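Local atomic coordinates of Low molecular weight protein-tyrosine-phosphatase YfkJ (Bacillus subtilis, PDB entry 4ETM), a protein that removes phosphate from phosphotyrosine residues of proteins as a low molecular weight protein tyrosine phosphatase and is involved in resistance to ethanol stress. Residues L26-C30 and L87-V91; M34-F39 and I156-C160; A104-E108 and L137-P141. One frame throughout, in Å; residues are numbered along the deposited sequence.

Interaction 1: L26-C30 and L87-V91; sequences LGNIC and LARQV. With K (potassium ion), chain E; PO4 (phosphate ion), chain C.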
loop_
_atom_site.group_PDB
_atom_site.type_symbol
_atom_site.label_atom_id
_atom_site.label_comp_id
_atom_site.label_asym_id
_atom_site.label_seq_id
_atom_site.Cartn_x
_atom_site.Cartn_y
_atom_site.Cartn_z
ATOM N N LEU A 26 -0.047 -9.482 -5.660
ATOM C CA LEU A 26 0.845 -10.048 -4.653
ATOM C C LEU A 26 1.556 -11.302 -5.149
ATOM O O LEU A 26 2.794 -11.369 -5.145
ATOM C CB LEU A 26 0.046 -10.342 -3.377
ATOM C CG LEU A 26 0.840 -10.979 -2.237
ATOM C CD1 LEU A 26 1.930 -10.042 -1.795
ATOM C CD2 LEU A 26 -0.098 -11.326 -1.073
ATOM N N GLY A 27 0.787 -12.284 -5.606
ATOM C CA GLY A 27 1.381 -13.554 -6.000
ATOM C C GLY A 27 1.673 -13.710 -7.476
ATOM O O GLY A 27 2.460 -14.566 -7.890
ATOM N N ASN A 28 1.015 -12.883 -8.269
ATOM C CA ASN A 28 1.036 -13.000 -9.715
ATOM C C ASN A 28 0.564 -14.387 -10.191
ATOM O O ASN A 28 1.085 -14.974 -11.134
ATOM C CB ASN A 28 2.386 -12.566 -10.251
ATOM C CG ASN A 28 2.431 -12.503 -11.752
ATOM O OD1 ASN A 28 3.396 -12.967 -12.323
ATOM N ND2 ASN A 28 1.396 -11.954 -12.403
ATOM N N ILE A 29 -0.462 -14.889 -9.517
ATOM C CA ILE A 29 -1.161 -16.093 -9.972
ATOM C C ILE A 29 -2.681 -15.925 -10.085
ATOM O O ILE A 29 -3.327 -16.634 -10.849
ATOM C CB ILE A 29 -0.845 -17.345 -9.108
ATOM C CG1 ILE A 29 -1.068 -17.061 -7.616
ATOM C CG2 ILE A 29 0.561 -17.830 -9.388
ATOM C CD1 ILE A 29 -1.230 -18.335 -6.778
ATOM N N CYS A 30 -3.256 -15.004 -9.330
ATOM C CA CYS A 30 -4.709 -14.815 -9.401
ATOM C C CYS A 30 -5.126 -13.550 -10.171
ATOM O O CYS A 30 -5.625 -13.636 -11.305
ATOM C CB CYS A 30 -5.335 -14.824 -8.005
ATOM S SG CYS A 30 -5.082 -16.341 -7.049
ATOM N N LEU A 87 3.289 -17.144 -17.058
ATOM C CA LEU A 87 3.940 -17.826 -15.936
ATOM C C LEU A 87 4.446 -16.824 -14.925
ATOM O O LEU A 87 5.252 -15.983 -15.281
ATOM C CB LEU A 87 5.161 -18.594 -16.424
ATOM C CG LEU A 87 4.999 -19.788 -17.344
ATOM C CD1 LEU A 87 6.379 -20.275 -17.735
ATOM C CD2 LEU A 87 4.219 -20.871 -16.624
ATOM N N ALA A 88 4.079 -16.968 -13.661
ATOM C CA ALA A 88 4.391 -15.971 -12.640
ATOM C C ALA A 88 5.850 -15.506 -12.574
ATOM O O ALA A 88 6.784 -16.298 -12.751
ATOM C CB ALA A 88 3.951 -16.465 -11.266
ATOM N N ARG A 89 6.019 -14.221 -12.287
ATOM C CA ARG A 89 7.336 -13.632 -12.077
ATOM C C ARG A 89 7.233 -12.538 -11.034
ATOM O O ARG A 89 6.143 -12.023 -10.766
ATOM C CB ARG A 89 7.917 -13.075 -13.377
ATOM C CG ARG A 89 7.440 -11.673 -13.757
ATOM C CD ARG A 89 8.110 -11.239 -15.065
ATOM N NE ARG A 89 7.613 -9.973 -15.594
ATOM C CZ ARG A 89 8.081 -8.782 -15.233
ATOM N NH1 ARG A 89 9.054 -8.683 -14.326
ATOM N NH2 ARG A 89 7.570 -7.690 -15.772
ATOM N N GLN A 90 8.360 -12.192 -10.431
ATOM C CA GLN A 90 8.379 -11.205 -9.373
ATOM C C GLN A 90 8.843 -9.881 -9.958
ATOM O O GLN A 90 9.812 -9.836 -10.703
ATOM C CB GLN A 90 9.325 -11.647 -8.258
ATOM C CG GLN A 90 9.383 -10.712 -7.058
ATOM C CD GLN A 90 10.111 -11.335 -5.884
ATOM O OE1 GLN A 90 11.073 -12.085 -6.061
ATOM N NE2 GLN A 90 9.662 -11.033 -4.683
ATOM N N VAL A 91 8.147 -8.808 -9.614
ATOM C CA VAL A 91 8.491 -7.486 -10.113
ATOM C C VAL A 91 9.865 -7.033 -9.604
ATOM O O VAL A 91 10.302 -7.414 -8.523
ATOM C CB VAL A 91 7.419 -6.471 -9.703
ATOM C CG1 VAL A 91 7.479 -6.219 -8.200
ATOM C CG2 VAL A 91 7.562 -5.181 -10.501
HETATM K K K E . 3.764 -12.929 -15.472
HETATM P P PO4 C . -2.724 -12.941 -6.353
HETATM O O1 PO4 C . -3.238 -13.909 -5.306
HETATM O O2 PO4 C . -1.851 -13.726 -7.275
HETATM O O3 PO4 C . -1.969 -11.841 -5.673
HETATM O O4 PO4 C . -3.899 -12.264 -7.033
HETATM O O HOH W 1 0.967 -14.583 -15.049
#

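Interaction 2: M34-F39 and I156-C160; sequences MAEAIF and IKTGC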
loop_
_atom_site.group_PDB
_atom_site.type_symbol
_atom_site.label_atom_id
_atom_site.label_comp_id
_atom_site.label_asym_id
_atom_site.label_seq_id
_atom_site.Cartn_x
_atom_site.Cartn_y
_atom_site.Cartn_z
ATOM N N MET A 34 -5.085 -12.443 -14.537
ATOM C CA MET A 34 -6.447 -12.291 -15.060
ATOM C C MET A 34 -6.572 -10.940 -15.748
ATOM O O MET A 34 -7.177 -10.835 -16.812
ATOM C CB MET A 34 -7.482 -12.407 -13.943
ATOM C CG MET A 34 -8.909 -12.516 -14.446
ATOM S SD MET A 34 -10.207 -12.466 -13.179
ATOM C CE MET A 34 -9.888 -13.951 -12.233
ATOM N N ALA A 35 -5.975 -9.916 -15.141
ATOM C CA ALA A 35 -6.049 -8.575 -15.705
ATOM C C ALA A 35 -5.259 -8.499 -17.003
ATOM O O ALA A 35 -5.749 -7.971 -18.002
ATOM C CB ALA A 35 -5.559 -7.545 -14.722
ATOM N N GLU A 36 -4.041 -9.028 -16.981
ATOM C CA GLU A 36 -3.221 -9.104 -18.187
ATOM C C GLU A 36 -3.988 -9.711 -19.380
ATOM O O GLU A 36 -4.080 -9.101 -20.455
ATOM C CB GLU A 36 -1.932 -9.893 -17.902
ATOM C CG GLU A 36 -0.954 -9.864 -19.078
ATOM C CD GLU A 36 0.089 -10.952 -19.026
ATOM O OE1 GLU A 36 0.595 -11.317 -20.116
ATOM O OE2 GLU A 36 0.418 -11.429 -17.919
ATOM N N ALA A 37 -4.550 -10.895 -19.181
ATOM C CA ALA A 37 -5.259 -11.608 -20.239
ATOM C C ALA A 37 -6.497 -10.851 -20.688
ATOM O O ALA A 37 -6.756 -10.725 -21.883
ATOM C CB ALA A 37 -5.637 -12.995 -19.763
ATOM N N ILE A 38 -7.275 -10.355 -19.730
ATOM C CA ILE A 38 -8.505 -9.642 -20.060
ATOM C C ILE A 38 -8.204 -8.342 -20.791
ATOM O O ILE A 38 -8.815 -8.037 -21.812
ATOM C CB ILE A 38 -9.340 -9.353 -18.792
ATOM C CG1 ILE A 38 -9.995 -10.641 -18.303
ATOM C CG2 ILE A 38 -10.399 -8.294 -19.065
ATOM C CD1 ILE A 38 -10.818 -10.453 -17.038
ATOM N N PHE A 39 -7.248 -7.583 -20.270
ATOM C CA PHE A 39 -6.881 -6.313 -20.879
ATOM C C PHE A 39 -6.359 -6.515 -22.291
ATOM O O PHE A 39 -6.667 -5.731 -23.198
ATOM C CB PHE A 39 -5.832 -5.607 -20.025
ATOM C CG PHE A 39 -5.336 -4.343 -20.618
ATOM C CD1 PHE A 39 -5.990 -3.146 -20.380
ATOM C CD2 PHE A 39 -4.209 -4.340 -21.419
ATOM C CE1 PHE A 39 -5.521 -1.974 -20.927
ATOM C CE2 PHE A 39 -3.741 -3.171 -21.973
ATOM C CZ PHE A 39 -4.390 -1.990 -21.718
ATOM N N ILE A 156 -12.257 -6.839 -12.338
ATOM C CA ILE A 156 -11.149 -6.693 -13.259
ATOM C C ILE A 156 -11.656 -6.396 -14.672
ATOM O O ILE A 156 -11.009 -5.644 -15.406
ATOM C CB ILE A 156 -10.210 -7.900 -13.206
ATOM C CG1 ILE A 156 -9.402 -7.853 -11.906
ATOM C CG2 ILE A 156 -9.282 -7.907 -14.389
ATOM C CD1 ILE A 156 -8.423 -9.027 -11.736
ATOM N N LYS A 157 -12.826 -6.933 -15.035
ATOM C CA LYS A 157 -13.422 -6.576 -16.320
ATOM C C LYS A 157 -13.709 -5.083 -16.434
ATOM O O LYS A 157 -13.279 -4.448 -17.388
ATOM C CB LYS A 157 -14.686 -7.387 -16.606
ATOM C CG LYS A 157 -14.391 -8.811 -17.050
ATOM C CD LYS A 157 -15.650 -9.629 -17.235
ATOM C CE LYS A 157 -16.472 -9.130 -18.404
ATOM N NZ LYS A 157 -17.687 -9.969 -18.587
ATOM N N THR A 158 -14.427 -4.529 -15.465
ATOM C CA THR A 158 -14.774 -3.112 -15.509
ATOM C C THR A 158 -13.529 -2.230 -15.399
ATOM O O THR A 158 -13.405 -1.211 -16.083
ATOM C CB THR A 158 -15.806 -2.736 -14.424
ATOM O OG1 THR A 158 -15.256 -2.957 -13.124
ATOM C CG2 THR A 158 -17.048 -3.579 -14.580
ATOM N N GLY A 159 -12.597 -2.639 -14.553
ATOM C CA GLY A 159 -11.388 -1.866 -14.377
ATOM C C GLY A 159 -10.594 -1.795 -15.670
ATOM O O GLY A 159 -10.115 -0.723 -16.038
ATOM N N CYS A 160 -10.430 -2.933 -16.339
ATOM C CA CYS A 160 -9.666 -2.979 -17.585
ATOM C C CYS A 160 -10.336 -2.182 -18.693
ATOM O O CYS A 160 -9.654 -1.563 -19.515
ATOM C CB CYS A 160 -9.438 -4.413 -18.044
ATOM S SG CYS A 160 -8.208 -5.311 -17.076
#

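Interaction 3: A104-E108 and L137-P141; sequences AMDAE and LADVP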
loop_
_atom_site.group_PDB
_atom_site.type_symbol
_atom_site.label_atom_id
_atom_site.label_comp_id
_atom_site.label_asym_id
_atom_site.label_seq_id
_atom_site.Cartn_x
_atom_site.Cartn_y
_atom_site.Cartn_z
ATOM N N ALA A 104 -1.577 -1.570 -10.199
ATOM C CA ALA A 104 -1.643 -2.450 -9.017
ATOM C C ALA A 104 -3.059 -2.864 -8.700
ATOM O O ALA A 104 -3.987 -2.126 -8.987
ATOM C CB ALA A 104 -1.059 -1.745 -7.831
ATOM N N MET A 105 -3.227 -4.021 -8.061
ATOM C CA MET A 105 -4.573 -4.496 -7.728
ATOM C C MET A 105 -5.129 -3.879 -6.444
ATOM O O MET A 105 -6.348 -3.704 -6.325
ATOM C CB MET A 105 -4.604 -6.024 -7.652
ATOM C CG MET A 105 -4.254 -6.680 -8.974
ATOM S SD MET A 105 -5.504 -6.274 -10.220
ATOM C CE MET A 105 -4.455 -5.644 -11.537
ATOM N N ASP A 106 -4.244 -3.571 -5.496
ATOM C CA ASP A 106 -4.661 -2.961 -4.234
ATOM C C ASP A 106 -3.620 -2.031 -3.611
ATOM O O ASP A 106 -2.504 -1.855 -4.141
ATOM C CB ASP A 106 -5.121 -4.028 -3.230
ATOM C CG ASP A 106 -4.006 -4.956 -2.786
ATOM O OD1 ASP A 106 -2.857 -4.517 -2.627
ATOM O OD2 ASP A 106 -4.282 -6.146 -2.555
ATOM N N ALA A 107 -4.002 -1.419 -2.493
ATOM C CA ALA A 107 -3.193 -0.382 -1.879
ATOM C C ALA A 107 -1.908 -0.985 -1.329
ATOM O O ALA A 107 -0.838 -0.381 -1.431
ATOM C CB ALA A 107 -3.973 0.340 -0.781
ATOM N N GLU A 108 -1.996 -2.184 -0.764
ATOM C CA GLU A 108 -0.768 -2.847 -0.321
ATOM C C GLU A 108 0.248 -3.004 -1.447
ATOM O O GLU A 108 1.451 -2.799 -1.241
ATOM C CB GLU A 108 -1.055 -4.188 0.373
ATOM C CG GLU A 108 -1.798 -4.020 1.692
ATOM C CD GLU A 108 -2.140 -5.352 2.353
ATOM O OE1 GLU A 108 -2.033 -6.396 1.681
ATOM O OE2 GLU A 108 -2.524 -5.358 3.539
ATOM N N LEU A 137 -15.779 -0.048 -3.824
ATOM C CA LEU A 137 -14.420 -0.631 -3.946
ATOM C C LEU A 137 -13.241 0.062 -4.671
ATOM O O LEU A 137 -13.345 0.498 -5.820
ATOM C CB LEU A 137 -14.528 -2.081 -4.454
ATOM C CG LEU A 137 -14.994 -3.186 -3.494
ATOM C CD1 LEU A 137 -16.393 -2.939 -2.952
ATOM C CD2 LEU A 137 -14.929 -4.555 -4.163
ATOM N N ALA A 138 -12.123 0.143 -3.958
ATOM C CA ALA A 138 -10.887 0.710 -4.476
ATOM C C ALA A 138 -9.843 -0.383 -4.648
ATOM O O ALA A 138 -8.892 -0.240 -5.417
ATOM C CB ALA A 138 -10.369 1.768 -3.524
ATOM N N ASP A 139 -10.014 -1.476 -3.918
ATOM C CA ASP A 139 -9.062 -2.578 -3.977
ATOM C C ASP A 139 -9.683 -3.815 -4.602
ATOM O O ASP A 139 -10.822 -4.158 -4.299
ATOM C CB ASP A 139 -8.564 -2.914 -2.572
ATOM C CG ASP A 139 -7.835 -1.758 -1.925
ATOM O OD1 ASP A 139 -6.932 -1.192 -2.571
ATOM O OD2 ASP A 139 -8.182 -1.397 -0.778
ATOM N N VAL A 140 -8.930 -4.502 -5.452
ATOM C CA VAL A 140 -9.361 -5.808 -5.911
ATOM C C VAL A 140 -9.022 -6.835 -4.842
ATOM O O VAL A 140 -7.843 -7.020 -4.528
ATOM C CB VAL A 140 -8.726 -6.206 -7.261
ATOM C CG1 VAL A 140 -9.314 -7.511 -7.736
ATOM C CG2 VAL A 140 -8.979 -5.130 -8.313
ATOM N N PRO A 141 -10.045 -7.494 -4.267
ATOM C CA PRO A 141 -9.738 -8.485 -3.226
ATOM C C PRO A 141 -8.900 -9.648 -3.741
ATOM O O PRO A 141 -9.004 -10.031 -4.910
ATOM C CB PRO A 141 -11.122 -8.975 -2.769
ATOM C CG PRO A 141 -12.085 -7.993 -3.303
ATOM C CD PRO A 141 -11.487 -7.426 -4.546
HETATM O O HOH W 2 -7.795 -1.631 -7.617
HETATM O O HOH W 3 -6.903 -6.823 -1.837
#

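Interaction 1: L26-C30 and L87-V91
Asn28 reaches across to segment 87-91 with its amide oxygen, and the backbone N of Arg89 donates to Asn28 OD1 at 2.9 Å in the carbonyl plane, with an N-H...O angle of 162°. Asn28 CG lies anti to the backbone N (chi1 -173°), which carries the amide out of the loop toward segment 87-91. The same oxygen binds a potassium ion, 3.2 Å from Asn28 OD1, which Ser56 O also coordinates. Alongside, Ala88 CB lies 3.2 Å from Asn28 O and packs against Ile29 CG2 at 4.1 Å.

Segment 26-30 is the middle of the phosphate-binding P-loop that runs from the nucleophile Cys25 to Arg31 in this phosphatase family. Its backbone curls round a phosphate ion, probably from the crystallisation liquor: Gly27 N donates to O3 of the phosphate at 2.8 Å, while the N atoms of Ile29 and Cys30 converge on O2. Asn28 takes up the left-handed helical conformation (phi 57°) between the Gly27 and Ile29 donors.

In the next shell, Ser32 OG bonds to Asn28 ND2, so both ends of the amide are occupied and its rotation is fixed. The guanidinium group of Arg89 makes salt bridges with Asp55 and Asp95.

Interaction 2: M34-F39 and I156-C160
Ile156 and Cys160, one turn apart on helix 149-170, face helix 31-45, and Ala35 lies between them. The tight part is here: Ile156 CG2 sits 3.6 Å from Ala35 CA, close against the backbone because the alanine offers so small a side chain. Cys160 SG, anti to its carbonyl carbon (chi1 -74°), lies 3.7 Å from Ala35 O and 3.8 Å from Phe39 CB. Ile38 lies along the same interface, its CG2 4.1 Å from Cys160 CB, and its CD1 meets Ile156 CG2. At the other end Ile156 CD1 comes up to Met34 SD at 4.1 Å, the two side chains crossing at a slant.

The helices pack with a signed crossing angle of -54° and segment axes 9.6 Å apart, on one face of the parallel sheet of this Rossmann-like alpha/beta fold. Phe39 extends the layer inward, meeting Phe23 edge-to-face.

The looser margin is at Lys157. Its CG lies 3.9 Å from Ile38 CD1, but the chain then bends at chi3 and carries the ammonium away, toward a long, weak ion pair with Glu79. No hydrogen bond joins the two segments, which implies that the fit of apolar surfaces, rather than polar bonds, joins them behind the P-loop.

Interaction 3: A104-E108 and L137-P141
The carbonyl oxygen of Met105 is gripped twice: Val140 N donates to Met105 O at 2.8 Å, nearly straight at 170°, and a water donates to it as well, bridging to Ala138 O. The bond ties the turn after strand 101-104 of the parallel sheet to the loop that carries the proton donor Asp142, as in the low molecular weight phosphatase fold, where this loop borders the catalytic pocket.

One residue before Val140, Asp139 reaches across with its carboxylate. Its OD1 accepts from Ala107 N at 2.9 Å, the N-H arriving from above the carboxylate plane and bent to 131°. Arg127 forms a salt bridge with the same Asp139 OD1, which would offset the negative charge of the carboxylate. Asp106 is the N-cap of helix 107-117, its OD1 accepting from Asn109 N. With chi1 at 66°, Asp106 CG is wedged between its own backbone N and carbonyl carbon, and the other oxygen, OD2, forms a salt bridge with Arg31, the active-site arginine. Val140 O accepts from that same Arg31 NH1, so both segments hold the guanidinium group.

On the buried side Met105 runs alongside Val140, both side chains leaving in the same direction, with Met105 SD 4.1 Å from Val140 CG2. A second water sits between the segments, 2.8 Å from Asp106 OD2 and 2.9 Å from Val140 O.

Interaction 2 is the apolar core of the three, where two helices meet without a hydrogen bond between the segments. Interactions 1 and 3 join loops near the active site and rely on polar bonds. Interaction 1 is buried and arranged round ions, with no touch to interaction 3, whose nearest atoms are about 6 Å away. Interaction 3 is only partly buried and has waters between its segments. Helix 31-45 connects them: segment 26-30 leads into it, segment 34-39 lies on it, and Arg31 near its start is held by interaction 3. Interactions 2 and 3 share a packed layer, with Ala35 CB 3.9 Å from Met105 CE and Ile156 CG1 4.2 Å from Val140 CG1.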